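Local coordinates for hypothetical conserved protein (Geobacillus kaustophilus, PDB 2QYH), which is of unknown function but probably acts as a magnesium-dependent phosphatase of the haloacid dehalogenase (HAD) superfamily, at residues His99-Asp105 with Ile143-Phe149; Tyr162-Arg166 with Val177-Gly181; Arg3-Phe7 with Met191-Ile197; Ser24-Ala28 with Glu245-Leu251; Gly58-Phe62 with Val71-Asn75. All coordinates share one frame; numbering follows the deposited sequence.

Contact 1: His99-Asp105 with Ile143-Phe149; sequences HPLVFMD and IYQALLF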
# COMPACT_ATOMS: atom_id res chain seq x y z
N HIS D 99 14.81 26.82 -0.45
CA HIS D 99 14.47 25.55 -1.05
C HIS D 99 14.50 24.47 0.02
O HIS D 99 15.53 24.23 0.65
CB HIS D 99 15.44 25.22 -2.16
CG HIS D 99 15.46 26.24 -3.26
ND1 HIS D 99 16.62 26.81 -3.72
CD2 HIS D 99 14.45 26.80 -3.97
CE1 HIS D 99 16.33 27.67 -4.68
NE2 HIS D 99 15.03 27.68 -4.86
N PRO D 100 13.36 23.80 0.25
CA PRO D 100 13.35 22.75 1.27
C PRO D 100 13.72 21.40 0.67
O PRO D 100 13.81 21.25 -0.56
CB PRO D 100 11.91 22.77 1.75
CG PRO D 100 11.16 22.99 0.45
CD PRO D 100 12.00 24.06 -0.26
N LEU D 101 13.95 20.43 1.55
CA LEU D 101 14.27 19.07 1.13
C LEU D 101 13.41 18.12 1.92
O LEU D 101 12.80 18.49 2.92
CB LEU D 101 15.73 18.72 1.42
CG LEU D 101 16.86 19.39 0.65
CD1 LEU D 101 16.89 20.88 0.95
CD2 LEU D 101 18.16 18.73 1.07
N VAL D 102 13.36 16.88 1.46
CA VAL D 102 12.62 15.84 2.15
C VAL D 102 13.62 14.70 2.25
O VAL D 102 14.23 14.32 1.25
CB VAL D 102 11.35 15.41 1.39
CG1 VAL D 102 10.85 14.06 1.91
CG2 VAL D 102 10.26 16.46 1.58
N PHE D 103 13.81 14.20 3.46
CA PHE D 103 14.73 13.10 3.73
C PHE D 103 13.96 11.79 3.76
O PHE D 103 12.96 11.67 4.45
CB PHE D 103 15.43 13.33 5.06
CG PHE D 103 15.96 14.71 5.22
CD1 PHE D 103 17.01 15.16 4.42
CD2 PHE D 103 15.39 15.58 6.14
CE1 PHE D 103 17.47 16.48 4.53
CE2 PHE D 103 15.84 16.90 6.26
CZ PHE D 103 16.88 17.35 5.45
N MSE D 104 14.45 10.81 3.00
CA MSE D 104 13.81 9.50 2.89
C MSE D 104 14.68 8.31 3.32
O MSE D 104 15.85 8.22 2.95
CB MSE D 104 13.39 9.25 1.45
CG MSE D 104 12.58 10.35 0.83
SE MSE D 104 12.53 10.14 -1.09
CE MSE D 104 11.35 8.62 -1.21
N ASP D 105 14.10 7.42 4.12
CA ASP D 105 14.81 6.20 4.50
C ASP D 105 13.85 5.06 4.16
O ASP D 105 12.85 5.29 3.50
CB ASP D 105 15.22 6.20 5.99
CG ASP D 105 14.06 6.14 6.95
OD1 ASP D 105 12.90 5.98 6.52
OD2 ASP D 105 14.32 6.24 8.17
N ILE D 143 19.90 8.05 5.49
CA ILE D 143 19.03 8.53 4.43
C ILE D 143 19.53 7.89 3.15
O ILE D 143 20.73 7.89 2.89
CB ILE D 143 19.10 10.06 4.33
CG1 ILE D 143 18.67 10.68 5.66
CG2 ILE D 143 18.23 10.56 3.19
CD1 ILE D 143 17.33 10.20 6.15
N TYR D 144 18.62 7.34 2.35
CA TYR D 144 19.04 6.69 1.12
C TYR D 144 18.76 7.52 -0.11
O TYR D 144 19.30 7.26 -1.19
CB TYR D 144 18.35 5.33 0.98
CG TYR D 144 18.71 4.38 2.09
CD1 TYR D 144 17.84 4.14 3.15
CD2 TYR D 144 19.96 3.76 2.11
CE1 TYR D 144 18.19 3.30 4.20
CE2 TYR D 144 20.33 2.92 3.16
CZ TYR D 144 19.44 2.70 4.20
OH TYR D 144 19.82 1.87 5.24
N GLN D 145 17.94 8.54 0.05
CA GLN D 145 17.58 9.41 -1.05
C GLN D 145 16.88 10.61 -0.46
O GLN D 145 16.31 10.54 0.63
CB GLN D 145 16.66 8.65 -2.00
CG GLN D 145 16.34 9.34 -3.30
CD GLN D 145 15.64 8.42 -4.28
OE1 GLN D 145 16.20 7.39 -4.68
NE2 GLN D 145 14.42 8.78 -4.69
N ALA D 146 16.94 11.74 -1.17
CA ALA D 146 16.30 12.94 -0.67
C ALA D 146 15.61 13.65 -1.81
O ALA D 146 15.77 13.29 -2.98
CB ALA D 146 17.34 13.86 -0.02
N LEU D 147 14.83 14.67 -1.46
CA LEU D 147 14.10 15.46 -2.44
C LEU D 147 14.43 16.92 -2.24
O LEU D 147 14.37 17.43 -1.11
CB LEU D 147 12.60 15.23 -2.27
CG LEU D 147 12.05 13.86 -2.65
CD1 LEU D 147 10.64 13.71 -2.11
CD2 LEU D 147 12.07 13.68 -4.16
N LEU D 148 14.79 17.59 -3.32
CA LEU D 148 15.10 19.01 -3.28
C LEU D 148 13.97 19.72 -3.99
O LEU D 148 13.60 19.35 -5.11
CB LEU D 148 16.41 19.31 -4.02
CG LEU D 148 16.79 20.79 -4.12
CD1 LEU D 148 17.05 21.36 -2.73
CD2 LEU D 148 18.03 20.94 -4.98
N PHE D 149 13.39 20.72 -3.34
CA PHE D 149 12.29 21.44 -3.95
C PHE D 149 12.70 22.80 -4.47
O PHE D 149 12.87 23.76 -3.71
CB PHE D 149 11.13 21.54 -2.97
CG PHE D 149 10.60 20.21 -2.54
CD1 PHE D 149 11.23 19.49 -1.53
CD2 PHE D 149 9.50 19.65 -3.18
CE1 PHE D 149 10.78 18.22 -1.17
CE2 PHE D 149 9.04 18.39 -2.82
CZ PHE D 149 9.68 17.67 -1.82
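Two groups converge on the carbonyl oxygen of Val102: the amide of Leu147, with Leu147 N 2.8 Å from Val102 O and lying in the carbonyl plane, and a CA-H...O contact from Ala146. Val102 and Leu147 thus form an antiparallel hydrogen-bonded pair of strands 101-104 and 145-148, which run at 167° to each other. The ladder continues where Met104 N meets Gln145 O at 3.0 Å. There the register slips by one residue, because Tyr144 and Gln145 both face Met104, a classic beta bulge, and Tyr144 N bonds to Met104 O at 3.0 Å. At the other end Phe149 N reaches Pro100 O at 2.9 Å.

On the face carrying Val102, Met104 and Leu147, the first and last lie side by side with their CB atoms 3.9 Å apart. In Met104, a selenomethionine, CG stands beside the backbone N (chi1 -51°) and the chain stays extended at chi2 (164°), which brings SE 4.1 Å from Leu147 CG. Phe149 turns its ring edge to Pro100 O, while Pro100 CG packs on Phe149 CB at 3.7 Å. On the opposite face Leu101 CD1 meets Leu148 CD1 at 3.7 Å. Tyr158 and Glu154 hold the two imidazole nitrogens of His99.

With all touching residues buried, backbone amides and carbonyls pair across the strands while the flanking contacts are mostly apolar, as expected for the centre of the antiparallel sheet that probably forms the HAD cap.

Contact 2: Tyr162-Arg166 with Val177-Gly181; sequences YPEFR and VLPAG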
# COMPACT_ATOMS: atom_id res chain seq x y z
N TYR D 162 27.59 20.16 -5.86
CA TYR D 162 27.51 18.84 -5.24
C TYR D 162 27.62 17.71 -6.24
O TYR D 162 26.64 17.02 -6.52
CB TYR D 162 26.20 18.72 -4.46
CG TYR D 162 26.13 19.68 -3.30
CD1 TYR D 162 26.63 19.32 -2.05
CD2 TYR D 162 25.59 20.95 -3.46
CE1 TYR D 162 26.59 20.21 -0.98
CE2 TYR D 162 25.55 21.85 -2.40
CZ TYR D 162 26.05 21.47 -1.17
OH TYR D 162 25.99 22.35 -0.11
N PRO D 163 28.82 17.52 -6.80
CA PRO D 163 29.05 16.45 -7.77
C PRO D 163 28.95 15.05 -7.15
O PRO D 163 28.97 14.05 -7.87
CB PRO D 163 30.44 16.76 -8.31
CG PRO D 163 31.11 17.43 -7.14
CD PRO D 163 30.03 18.35 -6.64
N GLU D 164 28.86 14.99 -5.82
CA GLU D 164 28.74 13.70 -5.14
C GLU D 164 27.29 13.21 -5.15
O GLU D 164 27.00 12.08 -4.76
CB GLU D 164 29.26 13.78 -3.70
CG GLU D 164 29.06 15.11 -3.02
CD GLU D 164 30.16 16.10 -3.36
OE1 GLU D 164 31.33 15.79 -3.07
OE2 GLU D 164 29.84 17.17 -3.93
N PHE D 165 26.39 14.08 -5.60
CA PHE D 165 24.98 13.73 -5.71
C PHE D 165 24.58 13.84 -7.17
O PHE D 165 25.28 14.45 -7.97
CB PHE D 165 24.10 14.67 -4.89
CG PHE D 165 24.28 14.56 -3.41
CD1 PHE D 165 24.46 13.32 -2.81
CD2 PHE D 165 24.22 15.69 -2.60
CE1 PHE D 165 24.57 13.20 -1.42
CE2 PHE D 165 24.33 15.59 -1.22
CZ PHE D 165 24.51 14.33 -0.63
N ARG D 166 23.44 13.25 -7.52
CA ARG D 166 22.91 13.33 -8.87
C ARG D 166 21.48 13.83 -8.76
O ARG D 166 20.64 13.20 -8.12
CB ARG D 166 22.92 11.96 -9.55
CG ARG D 166 22.15 11.92 -10.87
CD ARG D 166 22.87 12.63 -12.02
NE ARG D 166 24.23 12.11 -12.20
CZ ARG D 166 25.31 12.70 -11.70
NH1 ARG D 166 25.20 13.83 -11.01
NH2 ARG D 166 26.50 12.13 -11.86
N VAL D 177 17.39 13.39 -5.29
CA VAL D 177 18.78 13.51 -4.92
C VAL D 177 19.34 12.12 -4.62
O VAL D 177 19.03 11.53 -3.59
CB VAL D 177 18.94 14.41 -3.66
CG1 VAL D 177 20.41 14.57 -3.31
CG2 VAL D 177 18.30 15.76 -3.92
N LEU D 178 20.13 11.58 -5.55
CA LEU D 178 20.71 10.26 -5.36
C LEU D 178 22.22 10.41 -5.32
O LEU D 178 22.76 11.46 -5.68
CB LEU D 178 20.35 9.30 -6.51
CG LEU D 178 19.20 9.57 -7.49
CD1 LEU D 178 19.09 8.39 -8.45
CD2 LEU D 178 17.88 9.77 -6.76
N PRO D 179 22.94 9.38 -4.87
CA PRO D 179 24.40 9.51 -4.84
C PRO D 179 24.91 9.33 -6.26
O PRO D 179 24.41 8.49 -7.01
CB PRO D 179 24.82 8.38 -3.92
CG PRO D 179 23.83 7.31 -4.27
CD PRO D 179 22.52 8.07 -4.33
N ALA D 180 25.91 10.11 -6.65
CA ALA D 180 26.45 9.96 -7.99
C ALA D 180 26.93 8.51 -8.07
O ALA D 180 27.59 8.01 -7.16
CB ALA D 180 27.61 10.91 -8.20
N GLY D 181 26.58 7.84 -9.16
CA GLY D 181 27.00 6.47 -9.32
C GLY D 181 25.90 5.49 -8.99
O GLY D 181 26.03 4.31 -9.24
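The ring of Phe165 lies with one face against Val177: CG1 of Val177 is 4.2 Å from the centroid of the Phe165 ring and 23° off its normal, a CH-pi contact displaced toward the rim. Pro179 CA stands at the edge of the same ring, near its plane. These residues belong to a beta hairpin of strands 165-171 and 174-179, and the segments meet at its open end, away from the connecting turn. Helix 84-96 adds Lys86 and Leu90 to the packing around Phe165.

Phe165 and Pro179 form a non-hydrogen-bonded pair whose side chains diverge, whereas Arg166 and Leu178 form the adjacent hydrogen-bonded pair. In that pair Arg166 N lies 2.7 Å from Leu178 O, and the return bond joins Leu178 N to Arg166 O at 3.1 Å. The arginine CG is anti to the backbone N (chi1 169°), but bends at chi2 and chi3 fold the chain over, so that its NH2 comes 4.0 Å from Ala180 CB.

The strand is entered through a type I turn from Tyr162 to Phe165, closed by Phe165 N bonding to Tyr162 O at 3.1 Å. This turn presents two carbonyls to Ala180: Pro163 O lies 3.4 Å from Ala180 CB, and Glu164 O accepts Ala180 N at 2.9 Å in a nearly straight bond whose donor stands 52° above the carbonyl plane.

Contact 3: Arg3-Phe7 with Met191-Ile197; sequences RKIVF and MIEKLGI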
# COMPACT_ATOMS: atom_id res chain seq x y z
N ARG D 3 20.43 -20.26 -10.42
CA ARG D 3 19.11 -19.67 -10.24
C ARG D 3 18.85 -18.59 -11.29
O ARG D 3 19.78 -18.00 -11.83
CB ARG D 3 19.00 -19.03 -8.86
CG ARG D 3 18.92 -19.99 -7.70
CD ARG D 3 17.49 -20.24 -7.29
NE ARG D 3 17.43 -20.92 -6.01
CZ ARG D 3 16.31 -21.16 -5.33
NH1 ARG D 3 15.14 -20.77 -5.81
NH2 ARG D 3 16.37 -21.79 -4.16
N LYS D 4 17.57 -18.34 -11.55
CA LYS D 4 17.16 -17.30 -12.48
C LYS D 4 16.40 -16.28 -11.65
O LYS D 4 15.87 -16.60 -10.60
CB LYS D 4 16.25 -17.88 -13.56
CG LYS D 4 16.94 -18.87 -14.47
CD LYS D 4 15.94 -19.79 -15.13
CE LYS D 4 16.64 -20.88 -15.94
NZ LYS D 4 15.69 -21.95 -16.37
N ILE D 5 16.37 -15.04 -12.11
CA ILE D 5 15.66 -14.01 -11.38
C ILE D 5 15.02 -13.08 -12.39
O ILE D 5 15.57 -12.86 -13.47
CB ILE D 5 16.61 -13.22 -10.44
CG1 ILE D 5 15.81 -12.21 -9.62
CG2 ILE D 5 17.70 -12.54 -11.26
CD1 ILE D 5 16.61 -11.58 -8.47
N VAL D 6 13.85 -12.56 -12.06
CA VAL D 6 13.15 -11.63 -12.94
C VAL D 6 12.84 -10.36 -12.16
O VAL D 6 12.29 -10.43 -11.06
CB VAL D 6 11.82 -12.23 -13.48
CG1 VAL D 6 11.17 -11.27 -14.47
CG2 VAL D 6 12.07 -13.59 -14.13
N PHE D 7 13.21 -9.22 -12.72
CA PHE D 7 12.97 -7.92 -12.11
C PHE D 7 11.81 -7.22 -12.81
O PHE D 7 11.67 -7.32 -14.03
CB PHE D 7 14.24 -7.07 -12.21
CG PHE D 7 15.32 -7.50 -11.27
CD1 PHE D 7 15.37 -6.99 -9.98
CD2 PHE D 7 16.28 -8.42 -11.67
CE1 PHE D 7 16.37 -7.39 -9.09
CE2 PHE D 7 17.29 -8.83 -10.79
CZ PHE D 7 17.33 -8.31 -9.50
N MSE D 191 22.72 -7.27 -6.54
CA MSE D 191 21.74 -8.22 -6.08
C MSE D 191 22.20 -9.55 -6.68
O MSE D 191 22.40 -10.53 -5.96
CB MSE D 191 20.36 -7.86 -6.61
CG MSE D 191 19.39 -9.02 -6.55
SE MSE D 191 18.05 -8.85 -5.18
CE MSE D 191 19.00 -9.65 -3.72
N ILE D 192 22.42 -9.56 -8.00
CA ILE D 192 22.83 -10.78 -8.69
C ILE D 192 24.26 -11.20 -8.39
O ILE D 192 24.60 -12.39 -8.50
CB ILE D 192 22.63 -10.67 -10.22
CG1 ILE D 192 23.62 -9.67 -10.83
CG2 ILE D 192 21.19 -10.25 -10.52
CD1 ILE D 192 23.52 -9.54 -12.33
N GLU D 193 25.11 -10.26 -8.01
CA GLU D 193 26.48 -10.58 -7.67
C GLU D 193 26.45 -11.32 -6.34
O GLU D 193 27.05 -12.39 -6.20
CB GLU D 193 27.31 -9.31 -7.54
CG GLU D 193 28.24 -9.07 -8.71
CD GLU D 193 28.94 -7.73 -8.63
OE1 GLU D 193 29.38 -7.34 -7.52
OE2 GLU D 193 29.04 -7.06 -9.68
N LYS D 194 25.73 -10.77 -5.37
CA LYS D 194 25.62 -11.37 -4.05
C LYS D 194 24.88 -12.70 -4.10
O LYS D 194 25.23 -13.64 -3.39
CB LYS D 194 24.88 -10.43 -3.08
CG LYS D 194 25.49 -9.05 -2.87
CD LYS D 194 26.87 -9.10 -2.26
CE LYS D 194 27.27 -7.75 -1.65
NZ LYS D 194 27.18 -6.62 -2.61
N LEU D 195 23.85 -12.79 -4.94
CA LEU D 195 23.08 -14.03 -5.05
C LEU D 195 23.83 -15.09 -5.85
O LEU D 195 23.50 -16.28 -5.80
CB LEU D 195 21.71 -13.77 -5.69
CG LEU D 195 20.76 -12.87 -4.89
CD1 LEU D 195 19.44 -12.74 -5.62
CD2 LEU D 195 20.55 -13.46 -3.50
N GLY D 196 24.84 -14.66 -6.60
CA GLY D 196 25.62 -15.58 -7.40
C GLY D 196 24.86 -15.99 -8.65
O GLY D 196 24.94 -17.14 -9.08
N ILE D 197 24.13 -15.04 -9.23
CA ILE D 197 23.36 -15.30 -10.44
C ILE D 197 24.01 -14.73 -11.68
O ILE D 197 24.32 -13.53 -11.74
CB ILE D 197 21.93 -14.72 -10.32
CG1 ILE D 197 21.17 -15.42 -9.18
CG2 ILE D 197 21.18 -14.87 -11.66
CD1 ILE D 197 19.73 -15.00 -9.07
O HOH W 1 22.57 -19.07 -8.82
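Ile197 fills the hollow beside strand 5-7: its CD1 lies 3.8 Å from Ile5 CB, touches Ile5 CG2 as well, and sits 4.1 Å from Arg3 CB. The two isoleucines cross at about a right angle, so the end of one fits against the branch point of the other. With Ile5 CG1 anti to the backbone N (chi1 -176°) and the chain extended at chi2 as well (168°), CD1 points at the helix and faces both Met191 CG and Leu195 CD1, each 4.2 Å from Ile5 CD1. Further along the strand Phe7 enters edge-on, its CZ 3.7 Å from Met191 CG in the ring plane, while its CE2 meets Ile192 CG2 at 4.2 Å.

The strand and helix segments are nearly antiparallel, at 164°, with axes 11.5 Å apart. A Schellman motif with Gly196 as C-prime residue ends the helix and turns Ile197 back toward the strand. Across that end a water accepts from Arg3 N and donates to Gly196 O.

Strand 5-8 lies between strands 38-42 and 202-206 in a Rossmann-like HAD core. Helix 184-195 covers this sheet, with Ile192 and Ile197 packing on Val202 of strand 202-206, and Phe72 of strand 69-72 against Met191 and Leu195.

Contact 4: Ser24-Ala28 with Glu245-Leu251; sequences STIEA and EGIWYGL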
# COMPACT_ATOMS: atom_id res chain seq x y z
N SER D 24 -3.63 -12.16 -14.45
CA SER D 24 -2.62 -13.05 -15.02
C SER D 24 -1.20 -12.76 -14.54
O SER D 24 -0.31 -13.62 -14.66
CB SER D 24 -2.67 -13.02 -16.55
OG SER D 24 -2.35 -11.74 -17.06
N THR D 25 -0.97 -11.56 -14.01
CA THR D 25 0.35 -11.21 -13.49
C THR D 25 0.50 -11.91 -12.14
O THR D 25 1.60 -12.34 -11.76
CB THR D 25 0.50 -9.67 -13.32
OG1 THR D 25 0.55 -9.06 -14.62
CG2 THR D 25 1.78 -9.33 -12.58
N ILE D 26 -0.61 -12.03 -11.42
CA ILE D 26 -0.62 -12.72 -10.13
C ILE D 26 -0.30 -14.19 -10.41
O ILE D 26 0.46 -14.81 -9.66
CB ILE D 26 -1.99 -12.60 -9.42
CG1 ILE D 26 -2.19 -11.16 -8.92
CG2 ILE D 26 -2.09 -13.60 -8.27
CD1 ILE D 26 -3.48 -10.95 -8.17
N GLU D 27 -0.88 -14.75 -11.47
CA GLU D 27 -0.62 -16.14 -11.85
C GLU D 27 0.84 -16.26 -12.26
O GLU D 27 1.54 -17.19 -11.85
CB GLU D 27 -1.48 -16.56 -13.04
CG GLU D 27 -2.39 -17.77 -12.82
CD GLU D 27 -1.75 -18.92 -12.04
OE1 GLU D 27 -1.75 -18.87 -10.79
OE2 GLU D 27 -1.25 -19.87 -12.68
N ALA D 28 1.29 -15.32 -13.09
CA ALA D 28 2.66 -15.30 -13.57
C ALA D 28 3.64 -15.42 -12.41
O ALA D 28 4.46 -16.34 -12.38
CB ALA D 28 2.91 -14.00 -14.34
N GLU D 245 -2.23 -9.13 -20.83
CA GLU D 245 -1.48 -10.24 -20.26
C GLU D 245 -0.02 -10.15 -20.70
O GLU D 245 0.65 -11.17 -20.89
CB GLU D 245 -2.08 -11.57 -20.71
CG GLU D 245 -3.59 -11.67 -20.51
CD GLU D 245 -4.06 -13.11 -20.44
OE1 GLU D 245 -3.47 -13.95 -21.15
OE2 GLU D 245 -5.02 -13.39 -19.69
N GLY D 246 0.46 -8.92 -20.84
CA GLY D 246 1.84 -8.70 -21.26
C GLY D 246 2.88 -9.51 -20.51
O GLY D 246 3.72 -10.18 -21.12
N ILE D 247 2.84 -9.45 -19.18
CA ILE D 247 3.80 -10.18 -18.38
C ILE D 247 3.67 -11.69 -18.49
O ILE D 247 4.66 -12.38 -18.67
CB ILE D 247 3.71 -9.74 -16.92
CG1 ILE D 247 4.31 -8.34 -16.82
CG2 ILE D 247 4.45 -10.73 -16.02
CD1 ILE D 247 4.30 -7.76 -15.45
N TRP D 248 2.44 -12.20 -18.39
CA TRP D 248 2.21 -13.64 -18.50
C TRP D 248 2.68 -14.15 -19.86
O TRP D 248 3.41 -15.14 -19.95
CB TRP D 248 0.72 -13.94 -18.33
CG TRP D 248 0.36 -15.35 -18.67
CD1 TRP D 248 -0.05 -15.82 -19.88
CD2 TRP D 248 0.43 -16.49 -17.80
NE1 TRP D 248 -0.25 -17.18 -19.83
CE2 TRP D 248 0.04 -17.62 -18.56
CE3 TRP D 248 0.79 -16.67 -16.46
CZ2 TRP D 248 -0.00 -18.91 -18.02
CZ3 TRP D 248 0.74 -17.96 -15.92
CH2 TRP D 248 0.35 -19.06 -16.71
N TYR D 249 2.26 -13.47 -20.92
CA TYR D 249 2.62 -13.85 -22.27
C TYR D 249 4.13 -13.84 -22.45
O TYR D 249 4.71 -14.80 -22.97
CB TYR D 249 1.97 -12.89 -23.28
CG TYR D 249 2.30 -13.21 -24.71
CD1 TYR D 249 3.27 -12.49 -25.41
CD2 TYR D 249 1.66 -14.26 -25.36
CE1 TYR D 249 3.60 -12.81 -26.73
CE2 TYR D 249 1.98 -14.60 -26.68
CZ TYR D 249 2.95 -13.87 -27.35
OH TYR D 249 3.25 -14.20 -28.65
N GLY D 250 4.76 -12.76 -22.02
CA GLY D 250 6.20 -12.65 -22.15
C GLY D 250 6.92 -13.79 -21.46
O GLY D 250 7.78 -14.44 -22.06
N LEU D 251 6.58 -14.03 -20.21
CA LEU D 251 7.20 -15.09 -19.44
C LEU D 251 6.99 -16.44 -20.11
O LEU D 251 7.84 -17.33 -20.05
CB LEU D 251 6.65 -15.10 -18.01
CG LEU D 251 7.04 -13.93 -17.10
CD1 LEU D 251 6.18 -13.95 -15.84
CD2 LEU D 251 8.53 -14.02 -16.74
O HOH W 2 0.16 -10.71 -17.31
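Trp248, Ser24 and Ala28 contribute the most buried surface to this helix-helix packing beside the sheet of the Rossmann-like HAD core. Helix segments 24-28 and 246-251 run in the same general direction, inclined by 38°, and approach to 8.2 Å between axes.

Trp248 has CG anti to its own amide nitrogen (chi1 170°), which swings the six-membered ring of the indole, CE3 and CZ3 foremost, against helix 24-28. Its CE3 lies 3.7 Å from Ala28 N, which is in the ring plane at the indole edge, and its CZ3 meets Glu27 CB at 3.9 Å. The carboxylate of Glu27 forms a salt bridge with Arg30.

Ala28 has no more than a methyl to offer, and three side chains gather on it: Leu251 CD1 is 3.6 Å from Ala28 CB, and Ile247 CG2 and Trp248 CE3 also touch this methyl. Phe205 of strand 202-206 packs against Ile247 and Leu251, tying the pair to the sheet.

Ser24 packs its CB 3.9 Å from Trp248 CB, while its hydroxyl also bonds to a glycerol, probably from the crystallisation liquor. A water joins the helices, 2.7 Å from Ser24 OG, donating to Thr25 OG1 at 3.2 Å and accepting from Trp248 N at 2.9 Å.

Contact 5: Gly58-Phe62 with Val71-Asn75; sequences GIDSF and VFEGN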
# COMPACT_ATOMS: atom_id res chain seq x y z
N GLY D 58 3.17 -10.94 -2.95
CA GLY D 58 4.04 -11.73 -2.11
C GLY D 58 5.49 -11.60 -2.56
O GLY D 58 6.23 -12.58 -2.60
N ILE D 59 5.89 -10.38 -2.92
CA ILE D 59 7.24 -10.13 -3.36
C ILE D 59 8.01 -9.49 -2.20
O ILE D 59 7.68 -8.38 -1.78
CB ILE D 59 7.24 -9.18 -4.58
CG1 ILE D 59 6.61 -9.89 -5.78
CG2 ILE D 59 8.65 -8.70 -4.88
CD1 ILE D 59 6.43 -9.01 -7.02
N ASP D 60 9.02 -10.17 -1.69
CA ASP D 60 9.78 -9.61 -0.58
C ASP D 60 11.26 -9.41 -0.92
O ASP D 60 12.12 -9.36 -0.04
CB ASP D 60 9.62 -10.50 0.66
CG ASP D 60 10.23 -11.88 0.47
OD1 ASP D 60 10.59 -12.23 -0.68
OD2 ASP D 60 10.34 -12.61 1.48
N SER D 61 11.55 -9.29 -2.22
CA SER D 61 12.91 -9.04 -2.69
C SER D 61 12.79 -7.85 -3.62
O SER D 61 11.84 -7.77 -4.40
CB SER D 61 13.46 -10.22 -3.46
OG SER D 61 13.58 -11.34 -2.62
N PHE D 62 13.73 -6.91 -3.54
CA PHE D 62 13.65 -5.75 -4.40
C PHE D 62 14.87 -4.83 -4.35
O PHE D 62 15.71 -4.92 -3.46
CB PHE D 62 12.41 -4.92 -4.04
CG PHE D 62 12.33 -4.54 -2.57
CD1 PHE D 62 11.60 -5.31 -1.67
CD2 PHE D 62 12.99 -3.40 -2.09
CE1 PHE D 62 11.51 -4.96 -0.31
CE2 PHE D 62 12.91 -3.04 -0.73
CZ PHE D 62 12.17 -3.82 0.16
N VAL D 71 16.85 -5.41 -0.93
CA VAL D 71 16.42 -6.46 -0.01
C VAL D 71 16.20 -7.80 -0.71
O VAL D 71 15.65 -7.85 -1.81
CB VAL D 71 15.09 -6.06 0.69
CG1 VAL D 71 14.64 -7.16 1.64
CG2 VAL D 71 15.25 -4.73 1.41
N PHE D 72 16.62 -8.88 -0.07
CA PHE D 72 16.43 -10.23 -0.62
C PHE D 72 15.68 -11.12 0.37
O PHE D 72 16.14 -11.34 1.49
CB PHE D 72 17.77 -10.88 -0.97
CG PHE D 72 17.64 -12.29 -1.45
CD1 PHE D 72 17.00 -12.57 -2.65
CD2 PHE D 72 18.11 -13.34 -0.67
CE1 PHE D 72 16.82 -13.89 -3.07
CE2 PHE D 72 17.94 -14.66 -1.08
CZ PHE D 72 17.29 -14.94 -2.28
N GLU D 73 14.53 -11.64 -0.04
CA GLU D 73 13.71 -12.49 0.82
C GLU D 73 13.53 -11.90 2.22
O GLU D 73 13.73 -12.58 3.22
CB GLU D 73 14.32 -13.89 0.95
CG GLU D 73 14.52 -14.64 -0.35
CD GLU D 73 14.80 -16.12 -0.14
OE1 GLU D 73 15.58 -16.47 0.78
OE2 GLU D 73 14.25 -16.95 -0.91
N GLY D 74 13.19 -10.62 2.28
CA GLY D 74 12.98 -9.98 3.57
C GLY D 74 14.18 -9.40 4.29
O GLY D 74 14.00 -8.67 5.26
N ASN D 75 15.40 -9.68 3.84
CA ASN D 75 16.58 -9.15 4.52
C ASN D 75 17.42 -8.23 3.65
O ASN D 75 17.62 -8.49 2.47
CB ASN D 75 17.44 -10.30 5.03
CG ASN D 75 16.67 -11.25 5.92
OD1 ASN D 75 16.07 -10.84 6.91
ND2 ASN D 75 16.67 -12.53 5.57
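Four hydrogen bonds join Asp60, Ser61 and Phe62 to residues 71-74. Phe62 and Val71 exchange two backbone bonds, Phe62 N to Val71 O and Val71 N to Phe62 O, both 2.8 Å, as an antiparallel hydrogen-bonded pair. Ser61 contributes its side chain instead: OG, beside the backbone N (chi1 -64°), accepts Glu73 N at 2.8 Å in a nearly straight bond of 172°. Asp60 O takes Gly74 N, also at 2.8 Å.

Val71 lies over one face of the Phe62 ring, its CB 3.9 Å from the centroid in a CH-pi contact, and Phe62 CZ touches Val71 CG2.

What presents the two turn amides is a type I' turn from Phe72 to Asn75, with Glu73 and Gly74 both at positive phi. Farther out, Phe50 meets the Phe62 ring edge-to-face. Phe72 meets Tyr38 in the same manner, so the antiparallel end of the core sheet packs against strand 38-42 and helix 184-195.

How the contacts relate
The chain opens contacts 3 and 4, closes contact 5, then contacts 1 and 2, and only afterwards supplies the second segments of 3 and 4, whose segments alternate. Contacts 1 and 2 share the five-stranded antiparallel sheet; their centres are about 12 Å apart and strands 145-148 and 174-179 are neighbours, probably bonded through Ala146 O and Val177 N (2.8 Å). Contacts 3 and 5 reach the eight-stranded sheet, also about 12 Å apart between centres, and touch through the side chains of helix 184-195 and strand 69-72. Contact 4 lies about 35 Å from contact 1, centre to centre. This order is consistent with a HAD core interrupted by an inserted cap and completed by the returning chain.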